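Local atomic coordinates of nicotinate phosphoribosyltransferase (Porphyromonas gingivalis, PDB entry 2IM5), a protein that probably catalyses the ATP-dependent formation of nicotinate D-ribonucleotide from nicotinate and phosphoribosyl diphosphate, a step of NAD(+) biosynthesis. Residues T246-M258 with W362-K374. Residues are numbered along the deposited sequence; the frame is centred on the assembly and turned at random.
Sequences TVLTDTYTTDVFM and WHYCVKLSDVDGK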
ATOM      1  N   THR A 246      -5.713   9.549   7.462  1.00 20.55           N
ATOM      2  CA  THR A 246      -4.929   8.573   8.217  1.00 20.49           C
ATOM      3  C   THR A 246      -3.474   8.816   7.869  1.00 20.48           C
ATOM      4  O   THR A 246      -3.151   9.085   6.715  1.00 20.27           O
ATOM      5  CB  THR A 246      -5.282   7.129   7.831  1.00 21.56           C
ATOM      6  OG1 THR A 246      -6.660   6.882   8.124  1.00 21.99           O
ATOM      7  CG2 THR A 246      -4.426   6.139   8.614  1.00 18.63           C
ATOM      8  N   VAL A 247      -2.588   8.743   8.852  1.00 20.45           N
ATOM      9  CA  VAL A 247      -1.186   8.973   8.562  1.00 20.28           C
ATOM     10  C   VAL A 247      -0.258   7.858   9.040  1.00 20.74           C
ATOM     11  O   VAL A 247      -0.452   7.285  10.114  1.00 20.17           O
ATOM     12  CB  VAL A 247      -0.719  10.327   9.156  1.00 21.88           C
ATOM     13  CG1 VAL A 247      -0.853  10.309  10.668  1.00 22.74           C
ATOM     14  CG2 VAL A 247       0.729  10.613   8.736  1.00 23.10           C
ATOM     15  N   LEU A 248       0.730   7.541   8.204  1.00 21.66           N
ATOM     16  CA  LEU A 248       1.741   6.536   8.503  1.00 21.49           C
ATOM     17  C   LEU A 248       2.802   7.236   9.335  1.00 21.81           C
ATOM     18  O   LEU A 248       3.214   8.348   9.006  1.00 22.79           O
ATOM     19  CB  LEU A 248       2.369   6.005   7.214  1.00 22.40           C
ATOM     20  CG  LEU A 248       1.725   4.761   6.609  1.00 23.15           C
ATOM     21  CD1 LEU A 248       2.321   4.494   5.236  1.00 24.86           C
ATOM     22  CD2 LEU A 248       1.953   3.568   7.535  1.00 22.82           C
ATOM     23  N   THR A 249       3.267   6.580  10.392  1.00 21.09           N
ATOM     24  CA  THR A 249       4.244   7.185  11.288  1.00 19.80           C
ATOM     25  C   THR A 249       5.652   6.601  11.301  1.00 19.08           C
ATOM     26  O   THR A 249       6.572   7.246  11.791  1.00 19.66           O
ATOM     27  CB  THR A 249       3.734   7.132  12.743  1.00 20.93           C
ATOM     28  OG1 THR A 249       3.742   5.771  13.198  1.00 21.94           O
ATOM     29  CG2 THR A 249       2.308   7.666  12.833  1.00 21.69           C
ATOM     30  N   ASP A 250       5.841   5.409  10.750  1.00 18.63           N
ATOM     31  CA  ASP A 250       7.156   4.761  10.808  1.00 18.63           C
ATOM     32  C   ASP A 250       8.170   5.002   9.687  1.00 17.30           C
ATOM     33  O   ASP A 250       9.271   4.446   9.743  1.00 17.54           O
ATOM     34  CB  ASP A 250       6.956   3.249  10.975  1.00 19.18           C
ATOM     35  CG  ASP A 250       6.402   2.591   9.719  1.00 22.58           C
ATOM     36  OD1 ASP A 250       5.699   3.273   8.947  1.00 23.35           O
ATOM     37  OD2 ASP A 250       6.658   1.386   9.499  1.00 24.62           O
ATOM     38  N   THR A 251       7.822   5.817   8.692  1.00 15.60           N
ATOM     39  CA  THR A 251       8.733   6.072   7.579  1.00 16.38           C
ATOM     40  C   THR A 251      10.147   6.358   8.059  1.00 15.94           C
ATOM     41  O   THR A 251      11.101   5.751   7.588  1.00 16.84           O
ATOM     42  CB  THR A 251       8.263   7.251   6.720  1.00 17.30           C
ATOM     43  OG1 THR A 251       6.872   7.092   6.422  1.00 18.29           O
ATOM     44  CG2 THR A 251       9.060   7.302   5.406  1.00 16.86           C
ATOM     45  N   TYR A 252      10.284   7.284   8.996  1.00 15.85           N
ATOM     46  CA  TYR A 252      11.604   7.602   9.524  1.00 17.76           C
ATOM     47  C   TYR A 252      11.607   7.317  11.009  1.00 17.03           C
ATOM     48  O   TYR A 252      12.218   8.051  11.780  1.00 17.27           O
ATOM     49  CB  TYR A 252      11.953   9.075   9.265  1.00 15.49           C
ATOM     50  CG  TYR A 252      11.969   9.414   7.796  1.00 15.83           C
ATOM     51  CD1 TYR A 252      12.860   8.784   6.927  1.00 15.40           C
ATOM     52  CD2 TYR A 252      11.053  10.314   7.264  1.00 14.99           C
ATOM     53  CE1 TYR A 252      12.832   9.036   5.565  1.00 16.02           C
ATOM     54  CE2 TYR A 252      11.015  10.578   5.902  1.00 15.07           C
ATOM     55  CZ  TYR A 252      11.906   9.932   5.057  1.00 16.38           C
ATOM     56  OH  TYR A 252      11.865  10.168   3.705  1.00 18.34           O
ATOM     57  N   THR A 253      10.910   6.248  11.393  1.00 16.76           N
ATOM     58  CA  THR A 253      10.812   5.856  12.790  1.00 17.20           C
ATOM     59  C   THR A 253       9.658   6.594  13.457  1.00 18.39           C
ATOM     60  O   THR A 253       9.502   7.806  13.292  1.00 16.93           O
ATOM     61  CB  THR A 253      12.136   6.163  13.527  1.00 19.42           C
ATOM     62  OG1 THR A 253      12.970   4.993  13.523  1.00 23.89           O
ATOM     63  CG2 THR A 253      11.884   6.655  14.907  1.00 16.49           C
ATOM     64  N   THR A 254       8.845   5.857  14.205  1.00 17.99           N
ATOM     65  CA  THR A 254       7.709   6.440  14.899  1.00 18.73           C
ATOM     66  C   THR A 254       8.122   7.414  16.006  1.00 19.26           C
ATOM     67  O   THR A 254       7.393   8.367  16.289  1.00 18.59           O
ATOM     68  CB  THR A 254       6.788   5.337  15.482  1.00 20.29           C
ATOM     69  OG1 THR A 254       6.128   4.662  14.406  1.00 21.61           O
ATOM     70  CG2 THR A 254       5.726   5.941  16.394  1.00 21.96           C
ATOM     71  N   ASP A 255       9.281   7.197  16.624  1.00 19.07           N
ATOM     72  CA  ASP A 255       9.735   8.115  17.668  1.00 20.89           C
ATOM     73  C   ASP A 255       9.978   9.505  17.077  1.00 20.60           C
ATOM     74  O   ASP A 255       9.661  10.516  17.706  1.00 17.65           O
ATOM     75  CB  ASP A 255      11.021   7.610  18.342  1.00 25.81           C
ATOM     76  CG  ASP A 255      10.774   6.399  19.245  1.00 30.92           C
ATOM     77  OD1 ASP A 255       9.605   6.159  19.622  1.00 31.01           O
ATOM     78  OD2 ASP A 255      11.750   5.698  19.590  1.00 33.83           O
ATOM     79  N   VAL A 256      10.540   9.546  15.868  1.00 18.86           N
ATOM     80  CA  VAL A 256      10.802  10.815  15.207  1.00 19.03           C
ATOM     81  C   VAL A 256       9.462  11.461  14.843  1.00 21.17           C
ATOM     82  O   VAL A 256       9.262  12.656  15.038  1.00 19.86           O
ATOM     83  CB  VAL A 256      11.640  10.613  13.930  1.00 19.71           C
ATOM     84  CG1 VAL A 256      11.636  11.888  13.098  1.00 20.11           C
ATOM     85  CG2 VAL A 256      13.070  10.228  14.306  1.00 18.82           C
ATOM     86  N   PHE A 257       8.534  10.660  14.327  1.00 21.18           N
ATOM     87  CA  PHE A 257       7.219  11.176  13.960  1.00 21.50           C
ATOM     88  C   PHE A 257       6.524  11.815  15.162  1.00 22.32           C
ATOM     89  O   PHE A 257       6.111  12.974  15.114  1.00 23.61           O
ATOM     90  CB  PHE A 257       6.324  10.057  13.430  1.00 20.28           C
ATOM     91  CG  PHE A 257       4.951  10.523  13.027  1.00 20.00           C
ATOM     92  CD1 PHE A 257       4.689  10.904  11.720  1.00 18.70           C
ATOM     93  CD2 PHE A 257       3.929  10.624  13.972  1.00 21.00           C
ATOM     94  CE1 PHE A 257       3.430  11.383  11.353  1.00 19.51           C
ATOM     95  CE2 PHE A 257       2.671  11.101  13.622  1.00 21.33           C
ATOM     96  CZ  PHE A 257       2.420  11.481  12.308  1.00 21.36           C
ATOM     97  N   MET A 258       6.393  11.046  16.239  1.00 24.41           N
ATOM     98  CA  MET A 258       5.730  11.517  17.452  1.00 24.60           C
ATOM     99  C   MET A 258       6.366  12.778  18.021  1.00 26.27           C
ATOM    100  O   MET A 258       5.662  13.719  18.392  1.00 26.26           O
ATOM    101  CB  MET A 258       5.714  10.413  18.516  1.00 22.49           C
ATOM    102  CG  MET A 258       4.762   9.261  18.200  1.00 21.26           C
ATOM    103  SD  MET A 258       3.033   9.774  17.903  1.00 14.46           S
ATOM    104  CE  MET A 258       2.436   8.363  17.085  1.00 18.82           C
ATOM    105  N   TRP A 362      19.047  13.577  -9.099  1.00 25.72           N
ATOM    106  CA  TRP A 362      18.329  12.463  -8.498  1.00 25.60           C
ATOM    107  C   TRP A 362      18.605  12.466  -7.002  1.00 24.04           C
ATOM    108  O   TRP A 362      19.711  12.787  -6.574  1.00 24.06           O
ATOM    109  CB  TRP A 362      18.795  11.126  -9.081  1.00 25.12           C
ATOM    110  CG  TRP A 362      18.225  10.814 -10.419  1.00 26.14           C
ATOM    111  CD1 TRP A 362      18.885  10.828 -11.619  1.00 26.13           C
ATOM    112  CD2 TRP A 362      16.876  10.418 -10.706  1.00 23.86           C
ATOM    113  NE1 TRP A 362      18.030  10.463 -12.630  1.00 26.47           N
ATOM    114  CE2 TRP A 362      16.792  10.207 -12.099  1.00 25.46           C
ATOM    115  CE3 TRP A 362      15.735  10.222  -9.921  1.00 22.53           C
ATOM    116  CZ2 TRP A 362      15.606   9.806 -12.725  1.00 24.12           C
ATOM    117  CZ3 TRP A 362      14.556   9.824 -10.541  1.00 22.64           C
ATOM    118  CH2 TRP A 362      14.501   9.621 -11.931  1.00 24.14           C
ATOM    119  N   HIS A 363      17.592  12.117  -6.216  1.00 22.93           N
ATOM    120  CA  HIS A 363      17.716  12.052  -4.766  1.00 22.41           C
ATOM    121  C   HIS A 363      17.212  10.678  -4.340  1.00 21.93           C
ATOM    122  O   HIS A 363      16.106  10.276  -4.700  1.00 20.66           O
ATOM    123  CB  HIS A 363      16.866  13.144  -4.110  1.00 24.84           C
ATOM    124  CG  HIS A 363      17.239  14.531  -4.528  1.00 27.87           C
ATOM    125  ND1 HIS A 363      18.384  15.160  -4.087  1.00 28.18           N
ATOM    126  CD2 HIS A 363      16.640  15.395  -5.382  1.00 29.20           C
ATOM    127  CE1 HIS A 363      18.475  16.352  -4.651  1.00 28.68           C
ATOM    128  NE2 HIS A 363      17.430  16.518  -5.443  1.00 31.76           N
ATOM    129  N   TYR A 364      18.030   9.951  -3.586  1.00 22.19           N
ATOM    130  CA  TYR A 364      17.648   8.625  -3.112  1.00 23.44           C
ATOM    131  C   TYR A 364      16.611   8.705  -2.008  1.00 22.93           C
ATOM    132  O   TYR A 364      16.639   9.623  -1.191  1.00 21.43           O
ATOM    133  CB  TYR A 364      18.860   7.865  -2.581  1.00 24.52           C
ATOM    134  CG  TYR A 364      19.800   7.409  -3.660  1.00 29.21           C
ATOM    135  CD1 TYR A 364      19.334   6.642  -4.730  1.00 31.10           C
ATOM    136  CD2 TYR A 364      21.157   7.740  -3.622  1.00 30.54           C
ATOM    137  CE1 TYR A 364      20.189   6.213  -5.741  1.00 33.34           C
ATOM    138  CE2 TYR A 364      22.029   7.314  -4.630  1.00 33.38           C
ATOM    139  CZ  TYR A 364      21.535   6.552  -5.687  1.00 35.40           C
ATOM    140  OH  TYR A 364      22.382   6.136  -6.694  1.00 38.42           O
ATOM    141  N   CYS A 365      15.702   7.731  -1.997  1.00 22.53           N
ATOM    142  CA  CYS A 365      14.656   7.653  -0.985  1.00 24.06           C
ATOM    143  C   CYS A 365      14.991   6.522  -0.023  1.00 24.27           C
ATOM    144  O   CYS A 365      15.530   5.494  -0.427  1.00 24.83           O
ATOM    145  CB  CYS A 365      13.293   7.364  -1.627  1.00 24.41           C
ATOM    146  SG  CYS A 365      12.691   8.618  -2.792  1.00 28.57           S
ATOM    147  N   VAL A 366      14.682   6.708   1.252  1.00 24.18           N
ATOM    148  CA  VAL A 366      14.942   5.670   2.229  1.00 25.27           C
ATOM    149  C   VAL A 366      13.735   5.505   3.134  1.00 26.78           C
ATOM    150  O   VAL A 366      12.843   6.353   3.166  1.00 26.72           O
ATOM    151  CB  VAL A 366      16.183   5.988   3.104  1.00 25.88           C
ATOM    152  CG1 VAL A 366      17.398   6.215   2.228  1.00 27.41           C
ATOM    153  CG2 VAL A 366      15.924   7.199   3.964  1.00 24.77           C
ATOM    154  N   LYS A 367      13.713   4.394   3.857  1.00 29.28           N
ATOM    155  CA  LYS A 367      12.644   4.087   4.797  1.00 31.60           C
ATOM    156  C   LYS A 367      13.309   3.394   5.974  1.00 30.51           C
ATOM    157  O   LYS A 367      14.113   2.488   5.779  1.00 31.33           O
ATOM    158  CB  LYS A 367      11.614   3.154   4.161  1.00 33.68           C
ATOM    159  CG  LYS A 367      10.531   2.725   5.132  1.00 35.85           C
ATOM    160  CD  LYS A 367       9.610   1.705   4.509  1.00 37.80           C
ATOM    161  CE  LYS A 367       8.757   1.036   5.574  1.00 39.23           C
ATOM    162  NZ  LYS A 367       7.951  -0.073   4.989  1.00 41.30           N
ATOM    163  N   LEU A 368      12.979   3.817   7.189  1.00 29.66           N
ATOM    164  CA  LEU A 368      13.593   3.233   8.372  1.00 29.43           C
ATOM    165  C   LEU A 368      12.762   2.193   9.131  1.00 31.03           C
ATOM    166  O   LEU A 368      13.310   1.200   9.613  1.00 33.35           O
ATOM    167  CB  LEU A 368      14.016   4.353   9.319  1.00 28.38           C
ATOM    168  CG  LEU A 368      14.943   5.420   8.715  1.00 27.87           C
ATOM    169  CD1 LEU A 368      15.326   6.426   9.794  1.00 26.55           C
ATOM    170  CD2 LEU A 368      16.192   4.767   8.132  1.00 27.26           C
ATOM    171  N   SER A 369      11.455   2.413   9.239  1.00 29.88           N
ATOM    172  CA  SER A 369      10.560   1.497   9.963  1.00 30.74           C
ATOM    173  C   SER A 369      10.848   1.470  11.466  1.00 30.53           C
ATOM    174  O   SER A 369      11.840   2.030  11.927  1.00 30.11           O
ATOM    175  CB  SER A 369      10.668   0.067   9.420  1.00 30.84           C
ATOM    176  OG  SER A 369      11.564  -0.713  10.200  1.00 31.01           O
ATOM    177  N   ASP A 370       9.976   0.813  12.226  1.00 30.07           N
ATOM    178  CA  ASP A 370      10.142   0.720  13.670  1.00 30.56           C
ATOM    179  C   ASP A 370      10.881  -0.533  14.124  1.00 32.10           C
ATOM    180  O   ASP A 370      10.943  -0.827  15.314  1.00 31.91           O
ATOM    181  CB  ASP A 370       8.787   0.783  14.378  1.00 29.69           C
ATOM    182  CG  ASP A 370       8.185   2.176  14.360  1.00 29.57           C
ATOM    183  OD1 ASP A 370       8.953   3.155  14.460  1.00 27.28           O
ATOM    184  OD2 ASP A 370       6.948   2.292  14.262  1.00 28.49           O
ATOM    185  N   VAL A 371      11.429  -1.286  13.182  1.00 34.77           N
ATOM    186  CA  VAL A 371      12.175  -2.478  13.548  1.00 36.46           C
ATOM    187  C   VAL A 371      13.656  -2.162  13.402  1.00 38.75           C
ATOM    188  O   VAL A 371      14.124  -1.840  12.309  1.00 38.45           O
ATOM    189  CB  VAL A 371      11.820  -3.673  12.652  1.00 35.91           C
ATOM    190  CG1 VAL A 371      12.676  -4.875  13.038  1.00 36.15           C
ATOM    191  CG2 VAL A 371      10.346  -4.012  12.800  1.00 35.05           C
ATOM    192  N   ASP A 372      14.380  -2.232  14.516  1.00 41.89           N
ATOM    193  CA  ASP A 372      15.814  -1.959  14.522  1.00 45.17           C
ATOM    194  C   ASP A 372      16.536  -2.772  13.457  1.00 45.21           C
ATOM    195  O   ASP A 372      16.329  -3.979  13.341  1.00 45.20           O
ATOM    196  CB  ASP A 372      16.412  -2.285  15.892  1.00 48.92           C
ATOM    197  CG  ASP A 372      15.969  -1.315  16.971  1.00 53.34           C
ATOM    198  OD1 ASP A 372      14.740  -1.144  17.159  1.00 55.17           O
ATOM    199  OD2 ASP A 372      16.855  -0.729  17.636  1.00 55.06           O
ATOM    200  N   GLY A 373      17.379  -2.103  12.677  1.00 45.58           N
ATOM    201  CA  GLY A 373      18.125  -2.793  11.643  1.00 45.42           C
ATOM    202  C   GLY A 373      17.394  -2.938  10.323  1.00 45.73           C
ATOM    203  O   GLY A 373      18.028  -2.974   9.267  1.00 47.07           O
ATOM    204  N   LYS A 374      16.068  -3.029  10.370  1.00 45.23           N
ATOM    205  CA  LYS A 374      15.274  -3.165   9.151  1.00 45.34           C
ATOM    206  C   LYS A 374      15.129  -1.823   8.449  1.00 44.92           C
ATOM    207  O   LYS A 374      14.254  -1.029   8.791  1.00 45.52           O
ATOM    208  CB  LYS A 374      13.890  -3.718   9.476  1.00 46.25           C
ATOM    209  CG  LYS A 374      13.901  -5.155   9.959  1.00 49.06           C
ATOM    210  CD  LYS A 374      14.458  -6.098   8.900  1.00 50.90           C
ATOM    211  CE  LYS A 374      14.266  -7.551   9.314  1.00 52.04           C
ATOM    212  NZ  LYS A 374      12.818  -7.877   9.500  1.00 53.08           N
TER
HETATM  213  O   HOH W   1      13.284   9.272   1.728  1.00 19.29           O
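Asp370 grips the start of helix 254-260 through both carboxylate oxygens, each using its syn lone pair toward Thr254: OD1 accepts from the backbone N of Thr254 at 2.7 Å, nearly straight at 168°, while OD2 takes the hydroxyl OG1 of Thr254 at 2.5 Å. Two bonds from one residue hold the carboxylate against rotation and place its charge at the helix N-terminus, where it probably interacts favourably with the helix dipole. The turn before this helix, type I from Asp250 to Thr253, presents its carbonyls to residues 368-369: Thr251 O receives Leu368 N at 2.7 Å, while Asp250 O, which closes the turn by accepting from Thr253 N, takes only a weak bond from Ser369 N. This turn follows strand 246-248, within this chain an edge strand of the TIM-barrel-like domain's parallel sheet, and segment 362-374 comes to it from the antiparallel sheet. Leu368, its CG beside the backbone N (chi1 -55°), lays CD1 3.9 Å from Tyr252 CA. Val366 CG2 meets the Tyr252 ring edge in plane, and a water joins Tyr252 OH to Val366 N. Further out, Thr249 OG1 donates to Thr254 OG1, and Ser276 OG bonds both Asp250 OD2 and Asp370 N.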